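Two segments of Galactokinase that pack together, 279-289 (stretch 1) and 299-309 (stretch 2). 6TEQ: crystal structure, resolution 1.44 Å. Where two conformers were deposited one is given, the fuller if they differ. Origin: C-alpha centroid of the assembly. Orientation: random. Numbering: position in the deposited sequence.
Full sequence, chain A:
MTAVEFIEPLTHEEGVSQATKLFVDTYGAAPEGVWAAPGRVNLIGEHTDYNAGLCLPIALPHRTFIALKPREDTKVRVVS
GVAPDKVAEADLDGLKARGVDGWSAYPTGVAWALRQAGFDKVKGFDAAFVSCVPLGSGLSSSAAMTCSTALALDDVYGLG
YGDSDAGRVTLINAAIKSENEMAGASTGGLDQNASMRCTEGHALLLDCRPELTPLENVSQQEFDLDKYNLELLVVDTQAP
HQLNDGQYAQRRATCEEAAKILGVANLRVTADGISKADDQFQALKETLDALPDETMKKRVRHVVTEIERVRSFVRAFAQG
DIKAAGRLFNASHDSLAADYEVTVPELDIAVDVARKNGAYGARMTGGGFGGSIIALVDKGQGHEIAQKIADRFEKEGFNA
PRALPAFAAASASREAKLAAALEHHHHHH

Stretch 1, residues 279-289: DQFQALKETLD
Stretch 2 (299-309) RVRHVVTEIER

Both stretches are helical. Stretch 1 starts with Asp-279 in an extended conformation (phi/psi -107/88) and runs as a helix from Gln-280; stretch 2 is helical throughout, part of a longer helix that extends beyond both its ends. The N-to-C directions make an angle of 148°, so the helices are roughly antiparallel, and their axes approach to 10.6 Å. The register is fixed by two CA pairs: Leu-284 CA lies 7.6 Å from Arg-301 CA, and Leu-288 CA lies 7.5 Å from Val-300 CA. No hydrogen bond crosses between the stretches. The contact is therefore one of side-chain packing, burying 283 Å² summed over both sides, and three residues cover most of it: Leu-284 (60 Å²), Leu-288 (55 Å²) and Arg-301 (52 Å²).

Leu-284 points its CA-to-CB bond toward stretch 2. With chi1 176° (t) and chi2 61° (p), it brings CD2 to 4.1 Å from Arg-301 CD, while CD1 stands 4.5 Å from Val-304 CG1. The branched end thus meets two residues of the opposing helix, one the aliphatic part of an arginine and the other a buried valine (chi1 162°, t).

One helical turn later, Leu-288 leaves its backbone sideways, yet the end of its side chain comes nearer to stretch 2. The rotamer is chi1 -59° (m), chi2 -175° (t). Its CD2 packs at 3.9 Å against Val-300 CG1, and its CD1 lies 3.8 Å from Arg-301 NH1, in an oblique position relative to the guanidinium. Val-300 (chi1 170°, t) points toward stretch 1 and also receives Thr-287, whose CG2 is 4.2 Å from Val-300 CG1. Thr-287 presents this methyl while its hydroxyl is satisfied within its own helix: with chi1 -58° (m), OG1 donates to Ala-283 O at 3.0 Å.

Arg-301 sets off sideways, with chi1 176° (t), chi2 164° (t), chi3 67° (p) and chi4 -137°. Its length suits a partly exposed place: the methylene chain lies beside Leu-284 and the guanidinium reaches Leu-288, while NE and NH2 hydrogen-bond elsewhere in the structure.

At the other end of the contact, Gln-280 (chi1 -67°, m; chi2 -180°, t) and Glu-308 (chi1 -162°, t; chi2 70°, p) point toward each other's stretches. Gln-280 NE2 and Glu-308 OE1 are 4.3 Å apart, and each is hydrogen-bonded elsewhere.

Local bonds support the framework. Asp-279 (chi1 -175°, t) caps the first helix, its OD1 accepting from Gln-282 N at 3.0 Å. On surfaces out of reach of stretch 2, Gln-282 NE2 donates to Glu-286 OE2 at 3.0 Å, and Lys-285 NZ forms a salt bridge with Asp-289 OD1 at 2.7 Å. In stretch 2, Thr-305 (chi1 64°, p) donates from OG1 to Arg-301 O at 2.9 Å, and Arg-309 NH2 forms a salt bridge with Glu-306 OE1 at 2.8 Å.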

# COMPACT_ATOMS: atom_id res chain seq x y z
N ASP A 279 11.01 -4.97 -31.83
CA ASP A 279 12.20 -5.60 -31.21
C ASP A 279 12.36 -4.90 -29.86
O ASP A 279 13.02 -3.91 -29.78
CB ASP A 279 13.42 -5.41 -32.10
CG ASP A 279 14.67 -6.13 -31.62
OD1 ASP A 279 14.70 -6.54 -30.45
OD2 ASP A 279 15.62 -6.27 -32.44
N GLN A 280 11.70 -5.43 -28.84
CA GLN A 280 11.67 -4.80 -27.50
C GLN A 280 13.07 -4.88 -26.89
O GLN A 280 13.46 -3.96 -26.13
CB GLN A 280 10.68 -5.55 -26.61
CG GLN A 280 9.23 -5.41 -27.05
CD GLN A 280 8.21 -6.13 -26.20
OE1 GLN A 280 8.49 -7.15 -25.56
NE2 GLN A 280 6.99 -5.61 -26.20
N PHE A 281 13.81 -5.96 -27.16
CA PHE A 281 15.23 -6.09 -26.70
C PHE A 281 16.08 -4.95 -27.21
O PHE A 281 16.88 -4.31 -26.46
CB PHE A 281 15.83 -7.44 -27.06
CG PHE A 281 14.99 -8.60 -26.62
CD1 PHE A 281 14.75 -8.88 -25.28
CD2 PHE A 281 14.51 -9.49 -27.57
CE1 PHE A 281 13.97 -9.95 -24.89
CE2 PHE A 281 13.74 -10.56 -27.20
CZ PHE A 281 13.51 -10.81 -25.88
N GLN A 282 15.92 -4.69 -28.47
CA GLN A 282 16.75 -3.63 -29.09
C GLN A 282 16.29 -2.28 -28.51
O GLN A 282 17.15 -1.45 -28.23
CB GLN A 282 16.67 -3.62 -30.58
CG GLN A 282 17.58 -2.59 -31.20
CD GLN A 282 19.05 -2.83 -30.97
OE1 GLN A 282 19.47 -3.94 -30.68
NE2 GLN A 282 19.84 -1.79 -31.16
N ALA A 283 15.00 -2.05 -28.31
CA ALA A 283 14.50 -0.74 -27.78
C ALA A 283 15.04 -0.54 -26.37
O ALA A 283 15.53 0.54 -26.02
CB ALA A 283 13.01 -0.65 -27.84
N LEU A 284 15.08 -1.60 -25.58
CA LEU A 284 15.60 -1.52 -24.20
C LEU A 284 17.11 -1.20 -24.31
O LEU A 284 17.60 -0.36 -23.59
CB LEU A 284 15.29 -2.78 -23.44
CG LEU A 284 15.87 -2.84 -22.02
CD1 LEU A 284 15.35 -1.73 -21.17
CD2 LEU A 284 15.70 -4.20 -21.37
N LYS A 285 17.84 -1.97 -25.11
CA LYS A 285 19.30 -1.78 -25.24
C LYS A 285 19.61 -0.31 -25.56
O LYS A 285 20.50 0.24 -24.98
CB LYS A 285 19.83 -2.75 -26.30
CG LYS A 285 21.26 -2.52 -26.77
CD LYS A 285 22.23 -2.61 -25.66
CE LYS A 285 23.62 -2.61 -26.24
NZ LYS A 285 24.66 -2.23 -25.28
N GLU A 286 18.87 0.29 -26.47
CA GLU A 286 19.18 1.66 -26.92
C GLU A 286 18.88 2.60 -25.75
O GLU A 286 19.58 3.63 -25.64
CB GLU A 286 18.44 2.02 -28.19
CG GLU A 286 18.96 1.22 -29.39
CD GLU A 286 18.17 1.42 -30.66
OE1 GLU A 286 17.15 2.12 -30.61
OE2 GLU A 286 18.54 0.82 -31.67
N THR A 287 17.87 2.30 -24.96
CA THR A 287 17.55 3.14 -23.80
C THR A 287 18.66 3.00 -22.78
O THR A 287 19.15 4.01 -22.33
CB THR A 287 16.23 2.73 -23.17
OG1 THR A 287 15.21 2.82 -24.17
CG2 THR A 287 15.95 3.54 -21.93
N LEU A 288 19.03 1.78 -22.42
CA LEU A 288 20.04 1.64 -21.34
C LEU A 288 21.38 2.19 -21.81
O LEU A 288 22.12 2.69 -20.95
CB LEU A 288 20.14 0.18 -20.93
CG LEU A 288 18.87 -0.45 -20.45
CD1 LEU A 288 19.12 -1.86 -19.95
CD2 LEU A 288 18.19 0.41 -19.39
N ASP A 289 21.67 2.18 -23.13
CA ASP A 289 22.94 2.77 -23.66
C ASP A 289 23.05 4.28 -23.37
O ASP A 289 24.19 4.78 -23.26
CB ASP A 289 23.14 2.44 -25.13
CG ASP A 289 23.70 1.04 -25.39
OD1 ASP A 289 24.16 0.33 -24.42
OD2 ASP A 289 23.68 0.68 -26.59
N ARG A 299 17.94 -0.01 -12.52
CA ARG A 299 16.66 0.57 -12.05
C ARG A 299 15.68 0.75 -13.21
O ARG A 299 14.51 0.38 -13.06
CB ARG A 299 16.83 1.89 -11.33
CG ARG A 299 17.84 1.92 -10.20
CD ARG A 299 17.61 0.85 -9.16
NE ARG A 299 18.45 1.01 -8.00
CZ ARG A 299 19.36 0.14 -7.51
NH1 ARG A 299 19.56 -1.06 -8.05
NH2 ARG A 299 20.08 0.50 -6.45
N VAL A 300 16.11 1.31 -14.32
CA VAL A 300 15.26 1.51 -15.54
C VAL A 300 14.79 0.19 -16.11
O VAL A 300 13.60 0.01 -16.40
CB VAL A 300 15.94 2.40 -16.58
CG1 VAL A 300 15.18 2.44 -17.94
CG2 VAL A 300 16.03 3.79 -16.01
N ARG A 301 15.65 -0.80 -16.17
CA ARG A 301 15.24 -2.13 -16.67
C ARG A 301 14.11 -2.66 -15.78
O ARG A 301 13.15 -3.21 -16.29
CB ARG A 301 16.44 -3.05 -16.80
CG ARG A 301 16.07 -4.46 -17.22
CD ARG A 301 17.27 -5.21 -17.70
NE ARG A 301 18.15 -5.41 -16.60
CZ ARG A 301 19.44 -5.25 -16.65
NH1 ARG A 301 19.99 -4.86 -17.80
NH2 ARG A 301 20.15 -5.42 -15.54
N HIS A 302 14.25 -2.59 -14.45
CA HIS A 302 13.18 -3.04 -13.55
C HIS A 302 11.93 -2.28 -13.98
O HIS A 302 10.92 -2.94 -14.13
CB HIS A 302 13.51 -2.75 -12.08
CG HIS A 302 12.26 -2.94 -11.29
ND1 HIS A 302 11.77 -4.16 -11.05
CD2 HIS A 302 11.40 -2.05 -10.79
CE1 HIS A 302 10.57 -4.07 -10.50
NE2 HIS A 302 10.33 -2.76 -10.29
N VAL A 303 11.95 -0.92 -14.07
CA VAL A 303 10.66 -0.20 -14.19
C VAL A 303 9.99 -0.62 -15.50
O VAL A 303 8.78 -0.84 -15.56
CB VAL A 303 10.87 1.31 -14.09
CG1 VAL A 303 9.61 2.05 -14.41
CG2 VAL A 303 11.37 1.69 -12.69
N VAL A 304 10.78 -0.72 -16.54
CA VAL A 304 10.25 -0.97 -17.89
C VAL A 304 9.66 -2.36 -17.92
O VAL A 304 8.55 -2.52 -18.40
CB VAL A 304 11.34 -0.81 -18.94
CG1 VAL A 304 10.97 -1.45 -20.26
CG2 VAL A 304 11.69 0.64 -19.10
N THR A 305 10.38 -3.35 -17.45
CA THR A 305 9.93 -4.77 -17.49
C THR A 305 8.73 -4.95 -16.55
O THR A 305 7.83 -5.74 -16.84
CB THR A 305 11.06 -5.77 -17.28
OG1 THR A 305 11.60 -5.61 -15.97
CG2 THR A 305 12.12 -5.66 -18.37
N GLU A 306 8.73 -4.25 -15.42
CA GLU A 306 7.66 -4.44 -14.41
C GLU A 306 6.37 -3.90 -15.02
O GLU A 306 5.28 -4.51 -14.76
CB GLU A 306 8.03 -3.72 -13.11
CG GLU A 306 7.07 -3.98 -11.99
CD GLU A 306 7.16 -5.33 -11.32
OE1 GLU A 306 7.89 -6.22 -11.82
OE2 GLU A 306 6.44 -5.47 -10.34
N ILE A 307 6.39 -2.74 -15.66
CA ILE A 307 5.15 -2.17 -16.23
C ILE A 307 4.56 -3.20 -17.21
O ILE A 307 3.33 -3.48 -17.13
CB ILE A 307 5.39 -0.79 -16.86
CG1 ILE A 307 5.78 0.27 -15.81
CG2 ILE A 307 4.18 -0.35 -17.65
CD1 ILE A 307 6.27 1.60 -16.37
N GLU A 308 5.40 -3.79 -18.05
CA GLU A 308 4.89 -4.78 -19.01
C GLU A 308 4.38 -6.01 -18.25
O GLU A 308 3.35 -6.58 -18.63
CB GLU A 308 5.95 -5.21 -20.02
CG GLU A 308 5.29 -5.86 -21.20
CD GLU A 308 4.48 -4.92 -22.10
OE1 GLU A 308 5.04 -4.07 -22.68
OE2 GLU A 308 3.28 -5.06 -22.20
N ARG A 309 5.06 -6.45 -17.18
CA ARG A 309 4.57 -7.59 -16.41
C ARG A 309 3.17 -7.32 -15.91
O ARG A 309 2.40 -8.31 -15.74
CB ARG A 309 5.52 -7.92 -15.26
CG ARG A 309 6.78 -8.64 -15.74
CD ARG A 309 7.61 -9.18 -14.60
NE ARG A 309 8.29 -8.09 -13.89
CZ ARG A 309 9.49 -7.63 -14.23
NH1 ARG A 309 10.18 -8.23 -15.18
NH2 ARG A 309 10.07 -6.68 -13.51